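Local coordinates for protein PLP-Dependent L-Arginine Hydroxylase MppP (Streptomyces wadayamensis, PDB 6C9B) that uses pyridoxal 5'-phosphate to oxidise L-arginine as an oxidase rather than an oxygenase, giving the products 4-hydroxy-2-ketoarginine and 2-ketoarginine, at residues W14-I25 against H330-Q338; S308-G319 against D348-S356. All coordinates share one frame; numbering follows the deposited sequence.

Interaction 1. Residues W14-I25 against H330-Q338; sequences WEYLALNSELNI and HVFALPCRQ. With EGV ((4S)-5-carbamimidamido-4-hydroxy-2-oxopentanoic acid), chain F.
F332 fills the apolar centre, its ring lying in the bend of 14-25. A18 leaves room for it: CB of A18 comes within 3.3 Å of F332 CB, a tight approach, for which the lone methyl of an alanine is well suited. The carbonyl O of L17 stands over one ring face, offset toward the rim, while S21 OG meets the ring edge at CD2. Next to this, I25 CD1 packs on V331 CG1 at 3.9 Å and reaches A333 CB, and L23 CD1 touches V331 CG2; L23, I25 and V331 pack on against helix 359-372, while A333 touches helix 319-327. Toward the start of the segment, L334 CD1 lies against W14 CB. P335 sets its CG over the indole face, the pyrrolidine standing across the ring system, with CG 3.8 Å from the centroid of the six-membered ring of W14 and almost on the ring normal, a CH-pi contact. W14 owes this to CG standing beside the backbone N (chi1 -74°); the ring of W323, on helix 319-327, meets the indole edge-to-face.

The polar edge begins with the backbone. N24 and F332 form a parallel bridge: F332 N gives a straight bond to L23 O (3.0 Å, 170°) and F332 O accepts from I25 N, one bond either side of N24. S21 OG accepts from L23 N in an ST turn at 3.1 Å and makes a weak bond to H330 O. One water links W14 O to A333 O. At the far end Q338 OE1 sits at the indole edge, 3.0 Å from W14 NE1, while Q338 NE2 bonds to K8 O. E15 rests its CG on L334 CD1 and extends OE2 to the carboxylate of the bound product EGV. Such an N-terminal segment, bordering the pocket, is consistent with the class I aminotransferase group of fold-type I PLP enzymes.

Interaction 2. Residues S308-G319 against D348-S356; sequences SVERVAFAGRTG and DHMVRIALS. With EGV ((4S)-5-carbamimidamido-4-hydroxy-2-oxopentanoic acid), chain F.
S308 O is held by two donors: L355 N at 2.8 Å and a water that also accepts from S356 N. A second water joins the hydroxyls of S308 and S356. From here an antiparallel ladder runs through the hydrogen-bonded pairs E310-I353 and V312-V351 to F314 N, which bonds to H349 O. This carbonyl also stands over one face of the F314 ring, 3.3 Å above its plane. V351 CG1 meets the edge of that ring.

On the face of V309, R311, M350 and R352, the CG1 methyl of V309 sits over the centre of the R352 guanidinium, 3.6 Å from CZ of R352. R352 leaves the strand with CG opposite the backbone N (chi1 -161°) and turns at chi3, bringing both terminal nitrogens to the carboxylate of EGV: NH1 binds O12 at 2.8 Å and NH2 binds O11 at 3.0 Å. This two-pronged grip resembles that of the carboxylate-binding arginine of class I aminotransferases. M350 SD covers one face of the R311 guanidinium, whose NE pairs with D302.

Where strand 309-314 finishes and strand 350-354 begins, H349 ND1 donates to R317 O at 2.6 Å, the acceptor in the imidazole plane but the donor above the R317 carbonyl plane. D348 O takes G319 N, and T318 OG1 caps E321 N at the start of helix 319-327; G319, lacking a side chain, lets M350 O and V351 CG1 come near.

E310 pairs with R285 and R289 of helix 256-291, on which I353 and L355 also pack. Strand 331-335 flanks strand 350-354, strand 298-299 flanks 309-314, and helix 319-327 packs on F314 through V322.

In the fold
The N-terminal segment 14-25 pairs with 330-338 about 300 residues later, so interaction 1 closes a loop holding the whole seven-stranded sheet and most of the helices. Interaction 2 closes a far shorter one, from 308-319 to 348-356, containing helix 319-327 and strand 331-335. The segments alternate along the chain, so the loops cross. Strands 331-335 and 350-354 are neighbours in a five-stranded mixed sheet, joined by a probable hydrogen bond from R352 N to L334 O; the salt bridge R337-D348 fastens the contacts further along. Through E15 and R352, both contacts reach EGV, tying the N-terminal arm and the small-domain sheet to the product pocket.

Interaction 1. Residues W14-I25 against H330-Q338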
loop_
_atom_site.group_PDB
_atom_site.type_symbol
_atom_site.label_atom_id
_atom_site.label_comp_id
_atom_site.label_asym_id
_atom_site.label_seq_id
_atom_site.Cartn_x
_atom_site.Cartn_y
_atom_site.Cartn_z
ATOM N N TRP B 14 18.578 -1.188 4.669
ATOM C CA TRP B 14 19.760 -0.521 4.115
ATOM C C TRP B 14 19.365 0.672 3.259
ATOM O O TRP B 14 20.085 1.681 3.216
ATOM C CB TRP B 14 20.579 -1.485 3.262
ATOM C CG TRP B 14 21.347 -2.498 4.022
ATOM C CD1 TRP B 14 21.020 -3.814 4.206
ATOM C CD2 TRP B 14 22.599 -2.296 4.686
ATOM N NE1 TRP B 14 21.990 -4.439 4.952
ATOM C CE2 TRP B 14 22.969 -3.529 5.261
ATOM C CE3 TRP B 14 23.439 -1.193 4.853
ATOM C CZ2 TRP B 14 24.146 -3.687 5.994
ATOM C CZ3 TRP B 14 24.604 -1.351 5.579
ATOM C CH2 TRP B 14 24.947 -2.588 6.141
ATOM N N GLU B 15 18.235 0.571 2.554
ATOM C CA GLU B 15 17.815 1.664 1.686
ATOM C C GLU B 15 17.301 2.865 2.480
ATOM O O GLU B 15 17.418 3.992 2.000
ATOM C CB GLU B 15 16.763 1.169 0.688
ATOM C CG GLU B 15 17.333 0.107 -0.272
ATOM C CD GLU B 15 16.309 -0.483 -1.242
ATOM O OE1 GLU B 15 15.094 -0.298 -1.062
ATOM O OE2 GLU B 15 16.735 -1.126 -2.217
ATOM N N TYR B 16 16.739 2.666 3.683
ATOM C CA TYR B 16 16.303 3.813 4.486
ATOM C C TYR B 16 17.456 4.776 4.732
ATOM O O TYR B 16 17.259 5.999 4.805
ATOM C CB TYR B 16 15.734 3.361 5.842
ATOM C CG TYR B 16 14.430 2.602 5.757
ATOM C CD1 TYR B 16 13.463 2.963 4.837
ATOM C CD2 TYR B 16 14.166 1.523 6.600
ATOM C CE1 TYR B 16 12.258 2.277 4.742
ATOM C CE2 TYR B 16 12.964 0.817 6.511
ATOM C CZ TYR B 16 12.015 1.197 5.573
ATOM O OH TYR B 16 10.817 0.510 5.449
ATOM N N LEU B 17 18.661 4.232 4.906
ATOM C CA LEU B 17 19.815 5.036 5.291
ATOM C C LEU B 17 20.202 6.027 4.206
ATOM O O LEU B 17 20.872 7.030 4.497
ATOM C CB LEU B 17 21.002 4.118 5.595
ATOM C CG LEU B 17 20.827 3.085 6.712
ATOM C CD1 LEU B 17 21.989 2.106 6.691
ATOM C CD2 LEU B 17 20.721 3.759 8.063
ATOM N N ALA B 18 19.783 5.766 2.967
ATOM C CA ALA B 18 20.177 6.558 1.806
ATOM C C ALA B 18 19.134 7.579 1.372
ATOM O O ALA B 18 19.474 8.498 0.623
ATOM C CB ALA B 18 20.461 5.636 0.609
ATOM N N LEU B 19 17.885 7.452 1.835
ATOM C CA LEU B 19 16.764 8.159 1.214
ATOM C C LEU B 19 16.945 9.666 1.205
ATOM O O LEU B 19 16.381 10.348 0.341
ATOM C CB LEU B 19 15.466 7.833 1.942
ATOM C CG LEU B 19 14.698 6.589 1.531
ATOM C CD1 LEU B 19 13.423 6.530 2.358
ATOM C CD2 LEU B 19 14.385 6.606 0.045
ATOM N N ASN B 20 17.677 10.209 2.177
ATOM C CA ASN B 20 17.778 11.651 2.344
ATOM C C ASN B 20 19.155 12.181 1.969
ATOM O O ASN B 20 19.469 13.344 2.253
ATOM C CB ASN B 20 17.408 12.012 3.782
ATOM C CG ASN B 20 16.010 11.549 4.126
ATOM O OD1 ASN B 20 15.037 12.114 3.636
ATOM N ND2 ASN B 20 15.901 10.485 4.916
ATOM N N SER B 21 19.958 11.363 1.292
ATOM C CA SER B 21 21.320 11.708 0.913
ATOM C C SER B 21 21.384 12.098 -0.558
ATOM O O SER B 21 20.658 11.560 -1.399
ATOM C CB SER B 21 22.266 10.533 1.181
ATOM O OG SER B 21 23.437 10.633 0.386
ATOM N N GLU B 22 22.274 13.047 -0.862
ATOM C CA GLU B 22 22.459 13.477 -2.242
ATOM C C GLU B 22 23.038 12.364 -3.110
ATOM O O GLU B 22 22.722 12.279 -4.304
ATOM C CB GLU B 22 23.367 14.717 -2.280
ATOM C CG GLU B 22 22.761 15.953 -1.593
ATOM C CD GLU B 22 23.812 16.972 -1.144
ATOM O OE1 GLU B 22 24.935 16.962 -1.693
ATOM O OE2 GLU B 22 23.512 17.784 -0.238
ATOM N N LEU B 23 23.881 11.504 -2.539
ATOM C CA LEU B 23 24.513 10.453 -3.318
ATOM C C LEU B 23 23.924 9.113 -2.925
ATOM O O LEU B 23 24.643 8.178 -2.560
ATOM C CB LEU B 23 26.030 10.481 -3.136
ATOM C CG LEU B 23 26.625 11.828 -3.563
ATOM C CD1 LEU B 23 28.100 11.869 -3.270
ATOM C CD2 LEU B 23 26.418 12.089 -5.045
ATOM N N ASN B 24 22.601 9.036 -2.992
ATOM C CA ASN B 24 21.880 7.775 -2.829
ATOM C C ASN B 24 22.007 7.010 -4.143
ATOM O O ASN B 24 21.521 7.466 -5.181
ATOM C CB ASN B 24 20.429 8.074 -2.442
ATOM C CG ASN B 24 19.470 6.898 -2.668
ATOM O OD1 ASN B 24 19.872 5.775 -2.972
ATOM N ND2 ASN B 24 18.170 7.180 -2.535
ATOM N N ILE B 25 22.739 5.887 -4.127
ATOM C CA ILE B 25 22.759 4.958 -5.264
ATOM C C ILE B 25 22.347 3.580 -4.759
ATOM O O ILE B 25 22.834 2.540 -5.228
ATOM C CB ILE B 25 24.132 4.934 -5.968
ATOM C CG1 ILE B 25 25.267 4.715 -4.949
ATOM C CG2 ILE B 25 24.321 6.225 -6.757
ATOM C CD1 ILE B 25 26.593 4.320 -5.588
ATOM N N HIS B 330 29.589 9.817 2.406
ATOM C CA HIS B 330 28.195 10.180 2.157
ATOM C C HIS B 330 27.666 9.622 0.838
ATOM O O HIS B 330 26.757 10.200 0.238
ATOM C CB HIS B 330 28.012 11.698 2.210
ATOM C CG HIS B 330 28.567 12.320 3.453
ATOM N ND1 HIS B 330 29.822 12.889 3.506
ATOM C CD2 HIS B 330 28.047 12.440 4.696
ATOM C CE1 HIS B 330 30.045 13.345 4.726
ATOM N NE2 HIS B 330 28.983 13.087 5.467
ATOM N N VAL B 331 28.222 8.498 0.379
ATOM C CA VAL B 331 27.695 7.736 -0.755
ATOM C C VAL B 331 27.042 6.488 -0.198
ATOM O O VAL B 331 27.641 5.794 0.632
ATOM C CB VAL B 331 28.799 7.365 -1.757
ATOM C CG1 VAL B 331 28.291 6.383 -2.795
ATOM C CG2 VAL B 331 29.345 8.641 -2.418
ATOM N N PHE B 332 25.824 6.200 -0.654
ATOM C CA PHE B 332 25.050 5.068 -0.137
ATOM C C PHE B 332 24.712 4.086 -1.246
ATOM O O PHE B 332 23.840 4.350 -2.084
ATOM C CB PHE B 332 23.780 5.553 0.555
ATOM C CG PHE B 332 24.048 6.307 1.813
ATOM C CD1 PHE B 332 24.164 5.639 3.021
ATOM C CD2 PHE B 332 24.218 7.687 1.791
ATOM C CE1 PHE B 332 24.424 6.335 4.189
ATOM C CE2 PHE B 332 24.480 8.376 2.953
ATOM C CZ PHE B 332 24.588 7.701 4.152
ATOM N N ALA B 333 25.345 2.909 -1.201
ATOM C CA ALA B 333 25.029 1.804 -2.087
ATOM C C ALA B 333 24.321 0.717 -1.276
ATOM O O ALA B 333 23.813 0.977 -0.176
ATOM C CB ALA B 333 26.309 1.310 -2.769
ATOM N N LEU B 334 24.236 -0.485 -1.834
ATOM C CA LEU B 334 23.515 -1.567 -1.179
ATOM C C LEU B 334 24.375 -2.824 -1.138
ATOM O O LEU B 334 24.781 -3.327 -2.205
ATOM C CB LEU B 334 22.211 -1.812 -1.932
ATOM C CG LEU B 334 21.065 -2.531 -1.268
ATOM C CD1 LEU B 334 20.657 -1.774 -0.041
ATOM C CD2 LEU B 334 19.916 -2.627 -2.283
ATOM N N PRO B 335 24.686 -3.376 0.039
ATOM C CA PRO B 335 25.355 -4.684 0.061
ATOM C C PRO B 335 24.453 -5.759 -0.498
ATOM O O PRO B 335 23.233 -5.728 -0.339
ATOM C CB PRO B 335 25.643 -4.939 1.543
ATOM C CG PRO B 335 25.415 -3.595 2.234
ATOM C CD PRO B 335 24.411 -2.873 1.397
ATOM N N CYS B 336 25.065 -6.744 -1.128
ATOM C CA CYS B 336 24.271 -7.712 -1.865
ATOM C C CYS B 336 23.838 -8.925 -1.053
ATOM O O CYS B 336 23.044 -9.713 -1.572
ATOM C CB CYS B 336 25.033 -8.198 -3.086
ATOM S SG CYS B 336 24.761 -7.092 -4.456
ATOM N N ARG B 337 24.387 -9.135 0.148
ATOM C CA ARG B 337 24.108 -10.358 0.901
ATOM C C ARG B 337 22.642 -10.718 0.871
ATOM O O ARG B 337 22.276 -11.877 0.634
ATOM C CB ARG B 337 24.536 -10.213 2.361
ATOM C CG ARG B 337 25.996 -10.448 2.640
ATOM C CD ARG B 337 26.296 -10.241 4.131
ATOM N NE ARG B 337 25.568 -11.159 5.020
ATOM C CZ ARG B 337 25.994 -12.365 5.395
ATOM N NH1 ARG B 337 27.145 -12.849 4.952
ATOM N NH2 ARG B 337 25.251 -13.103 6.209
ATOM N N GLN B 338 21.781 -9.750 1.135
ATOM C CA GLN B 338 20.403 -10.130 1.427
ATOM C C GLN B 338 19.557 -10.453 0.197
ATOM O O GLN B 338 18.454 -10.984 0.375
ATOM C CB GLN B 338 19.749 -9.050 2.249
ATOM C CG GLN B 338 20.120 -9.236 3.729
ATOM C CD GLN B 338 20.168 -7.952 4.511
ATOM O OE1 GLN B 338 20.570 -6.907 4.001
ATOM N NE2 GLN B 338 19.753 -8.023 5.768
HETATM C C10 EGV F . 15.000 -2.145 -4.999
HETATM C C02 EGV F . 11.340 -1.053 -1.695
HETATM C C03 EGV F . 10.164 -2.800 -0.354
HETATM C C06 EGV F . 11.666 -1.654 -3.049
HETATM C C07 EGV F . 13.199 -1.830 -3.114
HETATM C C09 EGV F . 13.683 -2.586 -4.379
HETATM N N01 EGV F . 11.341 -2.038 -0.623
HETATM N N04 EGV F . 10.165 -3.751 0.697
HETATM N N05 EGV F . 9.092 -2.648 -1.103
HETATM O O08 EGV F . 11.255 -0.807 -4.044
HETATM O O11 EGV F . 15.284 -2.631 -6.077
HETATM O O12 EGV F . 15.751 -1.323 -4.440
HETATM O O13 EGV F . 13.050 -3.508 -4.884
HETATM O O HOH W 1 22.301 2.454 1.887
#

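Interaction 2. Residues S308-G319 against D348-S356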
loop_
_atom_site.group_PDB
_atom_site.type_symbol
_atom_site.label_atom_id
_atom_site.label_comp_id
_atom_site.label_asym_id
_atom_site.label_seq_id
_atom_site.Cartn_x
_atom_site.Cartn_y
_atom_site.Cartn_z
ATOM N N SER B 308 17.989 -1.553 -14.421
ATOM C CA SER B 308 18.348 -0.262 -13.852
ATOM C C SER B 308 19.166 -0.377 -12.582
ATOM O O SER B 308 19.352 0.620 -11.888
ATOM C CB SER B 308 17.097 0.558 -13.550
ATOM O OG SER B 308 16.284 -0.110 -12.581
ATOM N N VAL B 309 19.637 -1.571 -12.246
ATOM C CA VAL B 309 20.558 -1.749 -11.141
ATOM C C VAL B 309 21.750 -2.558 -11.643
ATOM O O VAL B 309 21.657 -3.306 -12.614
ATOM C CB VAL B 309 19.884 -2.424 -9.935
ATOM C CG1 VAL B 309 18.727 -1.569 -9.430
ATOM C CG2 VAL B 309 19.362 -3.855 -10.307
ATOM N N GLU B 310 22.885 -2.395 -10.960
ATOM C CA GLU B 310 24.140 -2.991 -11.413
ATOM C C GLU B 310 24.895 -3.576 -10.232
ATOM O O GLU B 310 25.253 -2.851 -9.302
ATOM C CB GLU B 310 25.003 -1.934 -12.130
ATOM C CG GLU B 310 26.378 -2.388 -12.564
ATOM C CD GLU B 310 26.378 -3.264 -13.818
ATOM O OE1 GLU B 310 25.297 -3.662 -14.304
ATOM O OE2 GLU B 310 27.478 -3.568 -14.309
ATOM N N ARG B 311 25.218 -4.863 -10.313
ATOM C CA ARG B 311 26.071 -5.512 -9.319
ATOM C C ARG B 311 27.535 -5.309 -9.667
ATOM O O ARG B 311 27.935 -5.375 -10.834
ATOM C CB ARG B 311 25.791 -7.014 -9.238
ATOM C CG ARG B 311 24.380 -7.368 -8.790
ATOM C CD ARG B 311 24.321 -8.817 -8.343
ATOM N NE ARG B 311 24.551 -9.745 -9.443
ATOM C CZ ARG B 311 24.627 -11.065 -9.284
ATOM N NH1 ARG B 311 24.519 -11.571 -8.070
ATOM N NH2 ARG B 311 24.833 -11.869 -10.322
ATOM N N VAL B 312 28.339 -5.078 -8.636
ATOM C CA VAL B 312 29.784 -4.970 -8.764
ATOM C C VAL B 312 30.402 -5.923 -7.744
ATOM O O VAL B 312 30.006 -5.926 -6.575
ATOM C CB VAL B 312 30.269 -3.521 -8.548
ATOM C CG1 VAL B 312 29.895 -3.028 -7.206
ATOM C CG2 VAL B 312 31.776 -3.439 -8.740
ATOM N N ALA B 313 31.342 -6.752 -8.187
ATOM C CA ALA B 313 32.020 -7.703 -7.323
ATOM C C ALA B 313 33.447 -7.256 -7.070
ATOM O O ALA B 313 34.078 -6.609 -7.916
ATOM C CB ALA B 313 32.062 -9.103 -7.938
ATOM N N PHE B 314 33.975 -7.639 -5.918
ATOM C CA PHE B 314 35.355 -7.300 -5.613
ATOM C C PHE B 314 36.019 -8.496 -4.954
ATOM O O PHE B 314 35.378 -9.268 -4.238
ATOM C CB PHE B 314 35.456 -6.055 -4.724
ATOM C CG PHE B 314 34.225 -5.758 -3.997
ATOM C CD1 PHE B 314 33.944 -6.398 -2.808
ATOM C CD2 PHE B 314 33.302 -4.874 -4.523
ATOM C CE1 PHE B 314 32.775 -6.142 -2.142
ATOM C CE2 PHE B 314 32.141 -4.618 -3.876
ATOM C CZ PHE B 314 31.871 -5.249 -2.676
ATOM N N ALA B 315 37.289 -8.684 -5.256
ATOM C CA ALA B 315 38.078 -9.633 -4.500
ATOM C C ALA B 315 38.671 -8.901 -3.305
ATOM O O ALA B 315 38.966 -7.705 -3.372
ATOM C CB ALA B 315 39.173 -10.245 -5.375
ATOM N N GLY B 316 38.787 -9.612 -2.189
ATOM C CA GLY B 316 39.559 -9.117 -1.075
ATOM C C GLY B 316 38.806 -8.294 -0.056
ATOM O O GLY B 316 39.387 -7.945 0.977
ATOM N N ARG B 317 37.546 -7.949 -0.309
ATOM C CA ARG B 317 36.746 -7.249 0.690
ATOM C C ARG B 317 35.289 -7.651 0.550
ATOM O O ARG B 317 34.872 -8.194 -0.477
ATOM C CB ARG B 317 36.860 -5.729 0.568
ATOM C CG ARG B 317 36.852 -5.203 -0.853
ATOM C CD ARG B 317 37.999 -4.237 -1.047
ATOM N NE ARG B 317 37.915 -3.149 -0.078
ATOM C CZ ARG B 317 38.705 -2.083 -0.069
ATOM N NH1 ARG B 317 39.654 -1.943 -0.986
ATOM N NH2 ARG B 317 38.537 -1.151 0.859
ATOM N N THR B 318 34.520 -7.357 1.593
ATOM C CA THR B 318 33.087 -7.631 1.600
ATOM C C THR B 318 32.286 -6.394 1.206
ATOM O O THR B 318 32.752 -5.258 1.290
ATOM C CB THR B 318 32.616 -8.113 2.971
ATOM O OG1 THR B 318 32.700 -7.035 3.914
ATOM C CG2 THR B 318 33.453 -9.313 3.435
ATOM N N GLY B 319 31.062 -6.637 0.747
ATOM C CA GLY B 319 30.184 -5.536 0.392
ATOM C C GLY B 319 29.815 -4.680 1.581
ATOM O O GLY B 319 29.622 -3.467 1.443
ATOM N N ASP B 348 28.475 -11.924 -0.374
ATOM C CA ASP B 348 29.329 -11.207 0.559
ATOM C C ASP B 348 30.335 -10.305 -0.131
ATOM O O ASP B 348 30.863 -9.395 0.511
ATOM C CB ASP B 348 30.088 -12.175 1.460
ATOM C CG ASP B 348 29.629 -12.096 2.893
ATOM O OD1 ASP B 348 29.468 -10.963 3.397
ATOM O OD2 ASP B 348 29.422 -13.157 3.514
ATOM N N HIS B 349 30.625 -10.533 -1.407
ATOM C CA HIS B 349 31.664 -9.759 -2.071
ATOM C C HIS B 349 31.099 -8.919 -3.204
ATOM O O HIS B 349 31.812 -8.606 -4.153
ATOM C CB HIS B 349 32.775 -10.686 -2.555
ATOM C CG HIS B 349 33.472 -11.388 -1.432
ATOM N ND1 HIS B 349 34.367 -10.749 -0.599
ATOM C CD2 HIS B 349 33.378 -12.661 -0.978
ATOM C CE1 HIS B 349 34.805 -11.604 0.309
ATOM N NE2 HIS B 349 34.217 -12.768 0.102
ATOM N N MET B 350 29.828 -8.525 -3.093
ATOM C CA MET B 350 29.194 -7.645 -4.063
ATOM C C MET B 350 28.446 -6.503 -3.382
ATOM O O MET B 350 27.940 -6.637 -2.259
ATOM C CB MET B 350 28.229 -8.414 -4.943
ATOM C CG MET B 350 28.932 -9.393 -5.850
ATOM S SD MET B 350 27.722 -10.318 -6.832
ATOM C CE MET B 350 27.259 -11.623 -5.691
ATOM N N VAL B 351 28.377 -5.369 -4.088
ATOM C CA VAL B 351 27.410 -4.315 -3.797
ATOM C C VAL B 351 26.584 -4.067 -5.048
ATOM O O VAL B 351 26.981 -4.407 -6.165
ATOM C CB VAL B 351 28.051 -2.988 -3.333
ATOM C CG1 VAL B 351 28.864 -3.189 -2.086
ATOM C CG2 VAL B 351 28.903 -2.414 -4.406
ATOM N N ARG B 352 25.442 -3.426 -4.854
ATOM C CA ARG B 352 24.542 -3.076 -5.946
ATOM C C ARG B 352 24.444 -1.562 -6.040
ATOM O O ARG B 352 24.319 -0.877 -5.023
ATOM C CB ARG B 352 23.139 -3.679 -5.748
ATOM C CG ARG B 352 22.331 -3.737 -7.026
ATOM C CD ARG B 352 20.844 -4.025 -6.770
ATOM N NE ARG B 352 20.192 -2.863 -6.158
ATOM C CZ ARG B 352 18.873 -2.737 -5.989
ATOM N NH1 ARG B 352 18.381 -1.644 -5.430
ATOM N NH2 ARG B 352 18.040 -3.699 -6.374
ATOM N N ILE B 353 24.509 -1.051 -7.270
ATOM C CA ILE B 353 24.444 0.376 -7.588
ATOM C C ILE B 353 23.174 0.657 -8.383
ATOM O O ILE B 353 22.873 -0.054 -9.350
ATOM C CB ILE B 353 25.679 0.798 -8.404
ATOM C CG1 ILE B 353 26.942 0.576 -7.586
ATOM C CG2 ILE B 353 25.588 2.241 -8.867
ATOM C CD1 ILE B 353 28.206 0.752 -8.418
ATOM N N ALA B 354 22.441 1.695 -7.982
ATOM C CA ALA B 354 21.248 2.136 -8.692
ATOM C C ALA B 354 21.610 3.012 -9.879
ATOM O O ALA B 354 22.368 3.977 -9.743
ATOM C CB ALA B 354 20.336 2.937 -7.759
ATOM N N LEU B 355 21.059 2.680 -11.044
ATOM C CA LEU B 355 21.361 3.393 -12.281
ATOM C C LEU B 355 20.283 4.403 -12.669
ATOM O O LEU B 355 20.535 5.257 -13.531
ATOM C CB LEU B 355 21.549 2.404 -13.425
ATOM C CG LEU B 355 22.681 1.380 -13.278
ATOM C CD1 LEU B 355 22.733 0.533 -14.535
ATOM C CD2 LEU B 355 24.035 2.046 -13.040
ATOM N N SER B 356 19.090 4.322 -12.068
ATOM C CA SER B 356 18.026 5.287 -12.372
ATOM C C SER B 356 18.267 6.541 -11.546
ATOM O O SER B 356 17.556 6.851 -10.587
ATOM C CB SER B 356 16.649 4.698 -12.103
ATOM O OG SER B 356 16.399 3.634 -13.009
HETATM C C10 EGV F . 15.000 -2.145 -4.999
HETATM C C02 EGV F . 11.340 -1.053 -1.695
HETATM C C03 EGV F . 10.164 -2.800 -0.354
HETATM C C06 EGV F . 11.666 -1.654 -3.049
HETATM C C07 EGV F . 13.199 -1.830 -3.114
HETATM C C09 EGV F . 13.683 -2.586 -4.379
HETATM N N01 EGV F . 11.341 -2.038 -0.623
HETATM N N04 EGV F . 10.165 -3.751 0.697
HETATM N N05 EGV F . 9.092 -2.648 -1.103
HETATM O O08 EGV F . 11.255 -0.807 -4.044
HETATM O O11 EGV F . 15.284 -2.631 -6.077
HETATM O O12 EGV F . 15.751 -1.323 -4.440
HETATM O O13 EGV F . 13.050 -3.508 -4.884
HETATM O O HOH W 2 17.885 2.293 -10.179
HETATM O O HOH W 3 14.640 1.963 -11.683
#